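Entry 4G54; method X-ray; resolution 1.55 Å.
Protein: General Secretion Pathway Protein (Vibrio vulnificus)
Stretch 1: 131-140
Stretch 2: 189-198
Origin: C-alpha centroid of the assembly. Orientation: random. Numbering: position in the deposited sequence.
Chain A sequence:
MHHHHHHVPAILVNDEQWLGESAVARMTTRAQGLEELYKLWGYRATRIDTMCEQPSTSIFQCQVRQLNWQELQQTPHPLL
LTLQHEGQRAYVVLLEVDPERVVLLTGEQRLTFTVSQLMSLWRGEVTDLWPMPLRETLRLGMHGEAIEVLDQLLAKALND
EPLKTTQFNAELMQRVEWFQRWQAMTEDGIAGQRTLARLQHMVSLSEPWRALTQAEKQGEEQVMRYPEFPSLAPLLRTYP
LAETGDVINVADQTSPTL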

# COMPACT_ATOMS: atom_id res chain seq x y z
N PRO A 131 0.76 2.27 -4.40
CA PRO A 131 1.20 2.76 -5.74
C PRO A 131 1.41 1.62 -6.75
O PRO A 131 2.06 0.58 -6.45
CB PRO A 131 2.56 3.44 -5.39
CG PRO A 131 3.06 2.74 -4.16
CD PRO A 131 1.79 2.39 -3.37
N MET A 132 0.90 1.81 -7.95
CA MET A 132 1.08 0.77 -9.00
C MET A 132 1.34 1.48 -10.29
O MET A 132 0.50 1.53 -11.16
CB MET A 132 -0.16 -0.17 -9.04
CG MET A 132 0.23 -1.31 -10.02
SD MET A 132 -1.17 -2.50 -9.84
CE MET A 132 -0.54 -3.63 -11.03
N PRO A 133 2.55 1.99 -10.50
CA PRO A 133 2.90 2.67 -11.75
C PRO A 133 3.03 1.77 -12.96
O PRO A 133 2.94 2.29 -14.09
CB PRO A 133 4.24 3.28 -11.43
CG PRO A 133 4.91 2.37 -10.41
CD PRO A 133 3.64 2.10 -9.53
N LEU A 134 3.17 0.44 -12.74
CA LEU A 134 3.38 -0.48 -13.86
C LEU A 134 2.15 -1.32 -14.08
O LEU A 134 1.79 -2.16 -13.22
CB LEU A 134 4.60 -1.40 -13.67
CG LEU A 134 5.86 -0.64 -13.29
CD1 LEU A 134 7.09 -1.69 -13.19
CD2 LEU A 134 6.19 0.36 -14.46
N ARG A 135 1.43 -1.01 -15.14
CA ARG A 135 0.10 -1.62 -15.32
C ARG A 135 0.01 -2.32 -16.65
O ARG A 135 -1.11 -2.72 -17.03
CB ARG A 135 -1.00 -0.52 -15.34
CG ARG A 135 -1.01 0.30 -14.02
CD ARG A 135 -2.15 0.04 -13.22
NE ARG A 135 -2.20 0.94 -12.06
CZ ARG A 135 -3.29 1.49 -11.61
NH1 ARG A 135 -4.45 1.26 -12.25
NH2 ARG A 135 -3.24 2.24 -10.47
N GLU A 136 1.14 -2.44 -17.36
CA GLU A 136 1.19 -3.17 -18.63
C GLU A 136 2.33 -4.18 -18.66
O GLU A 136 3.39 -3.98 -18.00
CB GLU A 136 1.41 -2.19 -19.79
CG GLU A 136 0.21 -1.30 -19.86
CD GLU A 136 0.30 -0.23 -20.95
OE1 GLU A 136 0.69 -0.52 -22.10
OE2 GLU A 136 -0.20 0.90 -20.68
N THR A 137 2.15 -5.26 -19.44
CA THR A 137 3.18 -6.27 -19.42
C THR A 137 4.50 -5.80 -19.97
O THR A 137 4.53 -5.17 -21.04
CB THR A 137 2.64 -7.47 -20.23
OG1 THR A 137 1.50 -7.97 -19.50
CG2 THR A 137 3.67 -8.56 -20.38
N LEU A 138 5.56 -6.16 -19.21
CA LEU A 138 6.93 -5.83 -19.66
C LEU A 138 7.67 -7.15 -19.98
O LEU A 138 7.57 -8.13 -19.21
CB LEU A 138 7.64 -5.06 -18.52
CG LEU A 138 6.84 -3.75 -18.16
CD1 LEU A 138 7.60 -3.22 -17.02
CD2 LEU A 138 6.84 -2.66 -19.27
N ARG A 139 8.43 -7.19 -21.08
CA ARG A 139 9.11 -8.40 -21.48
C ARG A 139 10.41 -8.05 -22.15
O ARG A 139 10.66 -6.89 -22.55
CB ARG A 139 8.25 -9.27 -22.36
CG ARG A 139 8.04 -8.61 -23.71
CD ARG A 139 7.11 -9.34 -24.69
NE ARG A 139 5.70 -9.26 -24.27
CZ ARG A 139 4.98 -10.30 -23.86
NH1 ARG A 139 5.55 -11.53 -23.69
NH2 ARG A 139 3.69 -10.11 -23.54
N LEU A 140 11.23 -9.10 -22.26
CA LEU A 140 12.52 -8.99 -22.90
C LEU A 140 12.43 -8.21 -24.21
O LEU A 140 11.62 -8.54 -25.08
CB LEU A 140 13.01 -10.43 -23.23
CG LEU A 140 14.43 -10.51 -23.82
CD1 LEU A 140 15.48 -10.28 -22.68
CD2 LEU A 140 14.55 -11.95 -24.39
N GLY A 189 9.78 -15.37 -16.67
CA GLY A 189 10.65 -14.25 -16.98
C GLY A 189 9.92 -13.11 -17.67
O GLY A 189 10.56 -12.16 -18.10
N ILE A 190 8.60 -13.21 -17.75
CA ILE A 190 7.81 -12.09 -18.33
C ILE A 190 7.13 -11.35 -17.15
O ILE A 190 6.46 -12.00 -16.28
CB ILE A 190 6.73 -12.61 -19.22
CG1 ILE A 190 7.46 -13.19 -20.42
CG2 ILE A 190 5.79 -11.47 -19.71
CD1 ILE A 190 6.62 -14.22 -21.28
N ALA A 191 7.29 -10.00 -17.05
CA ALA A 191 6.66 -9.30 -15.95
C ALA A 191 5.22 -8.90 -16.38
O ALA A 191 4.93 -7.82 -16.89
CB ALA A 191 7.51 -8.00 -15.60
N GLY A 192 4.33 -9.90 -16.26
CA GLY A 192 2.91 -9.74 -16.67
C GLY A 192 2.04 -9.40 -15.48
O GLY A 192 2.54 -8.95 -14.45
N GLN A 193 0.71 -9.55 -15.62
CA GLN A 193 -0.15 -9.04 -14.60
C GLN A 193 0.13 -9.69 -13.25
O GLN A 193 0.18 -8.89 -12.28
CB GLN A 193 -1.56 -9.46 -15.08
CG GLN A 193 -2.68 -8.90 -14.13
CD GLN A 193 -2.92 -9.76 -12.87
OE1 GLN A 193 -3.14 -9.22 -11.73
NE2 GLN A 193 -2.85 -11.03 -13.04
N ARG A 194 0.23 -11.03 -13.16
CA ARG A 194 0.31 -11.62 -11.79
C ARG A 194 1.65 -11.15 -11.12
O ARG A 194 1.66 -10.82 -9.93
CB ARG A 194 0.25 -13.11 -11.88
CG ARG A 194 0.09 -13.66 -10.46
CD ARG A 194 0.17 -15.19 -10.56
NE ARG A 194 -0.24 -15.67 -9.20
CZ ARG A 194 -0.07 -16.92 -8.76
NH1 ARG A 194 -0.53 -17.25 -7.52
NH2 ARG A 194 0.50 -17.83 -9.48
N THR A 195 2.72 -11.10 -11.92
CA THR A 195 4.06 -10.81 -11.41
C THR A 195 4.13 -9.34 -11.01
O THR A 195 4.59 -9.02 -9.89
CB THR A 195 5.06 -11.06 -12.49
OG1 THR A 195 4.97 -12.50 -12.80
CG2 THR A 195 6.50 -10.75 -12.06
N LEU A 196 3.69 -8.43 -11.89
CA LEU A 196 3.73 -6.96 -11.51
C LEU A 196 2.71 -6.63 -10.40
O LEU A 196 3.04 -5.74 -9.56
CB LEU A 196 3.46 -6.12 -12.74
CG LEU A 196 4.63 -6.11 -13.78
CD1 LEU A 196 4.20 -5.29 -15.05
CD2 LEU A 196 5.92 -5.47 -13.18
N ALA A 197 1.57 -7.34 -10.31
CA ALA A 197 0.64 -7.04 -9.24
C ALA A 197 1.26 -7.44 -7.90
O ALA A 197 1.15 -6.63 -6.97
CB ALA A 197 -0.71 -7.74 -9.43
N ARG A 198 1.87 -8.62 -7.84
CA ARG A 198 2.50 -8.99 -6.59
C ARG A 198 3.65 -8.09 -6.23
O ARG A 198 3.74 -7.68 -5.08
CB ARG A 198 2.99 -10.41 -6.76
CG ARG A 198 3.67 -11.07 -5.48
CD ARG A 198 2.63 -11.27 -4.33
NE ARG A 198 1.68 -12.32 -4.77
CZ ARG A 198 1.91 -13.64 -4.85
NH1 ARG A 198 0.99 -14.48 -5.39
NH2 ARG A 198 3.04 -14.19 -4.46
O HOH W 1 10.63 -11.51 -20.83

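Gly189 opens the second stretch with a positive phi of 74°, a conformation that favours glycine. It makes no direct contact with the first stretch. Water 1 bridges the gap instead: it donates to Gly189 O at 2.8 Å and accepts from Leu140 N at 2.9 Å. The water thus extends the polar link between the two backbones just past the point where they pair directly.

Ile190 lies beside Thr137 and Arg139. Its CG2 is 3.7 Å from Thr137 CG2, a methyl-to-methyl contact. The same CG2 sits over one face of the Arg139 guanidinium, and Ile190 CD1 is 3.8 Å from Arg139 NH1. No hydrogen bond is involved; the flat group simply packs against the aliphatic side chain. Ile190 CG2 also lies 3.8 Å from Leu138 O.

Ala191 carries the polar centre of the contact. It pairs with Leu138 in a single antiparallel bridge, with the two CA atoms 5.1 Å apart. Leu138 N donates to Ala191 O at 2.9 Å, and the angle of 169° is nearly straight. Ala191 N donates to Leu138 O, also at 2.9 Å, but the angle is more bent at 140°. Ala191 O receives a CA-H...O contact as well, from Thr137 CA at 3.4 Å. The side chains of the bridged pair meet too, with Leu138 CB 4.1 Å from Ala191 CB.

Gly192 ends the pairing and caps the helix that begins at Gln193. Its N makes a weak bond of 3.0 Å to Ile190 O, and its O accepts from Leu196 N at 2.9 Å, so the chain turns directly from the bridge into the helix. The backbones run close here: Thr137 CA and Gly192 CA are 4.4 Å apart. Thr137 OG1 is 3.6 Å from Gly192 CA.

Arg194 and Thr195 make no contact with the first stretch. The CA-to-CB bond of Leu196, one helical turn after Gly192, points toward the first stretch, and Leu196 has the largest covered area of any residue in either stretch, 85 Å². Its CD2 packs at 4.0 Å from Leu134 CD1. Its CD1 lies 4.4 Å from Leu138 CG and approaches Glu136 O at 3.3 Å. One leucine therefore touches both side chains and backbone of the first stretch.

Ala197 points its CB away, yet Met132 still reaches it. The Met132 side chain is fully extended, with all three chi angles t. Its CE comes to 4.0 Å from Ala197 CA and 4.4 Å from Ala197 CB. Arg198 is out of contact.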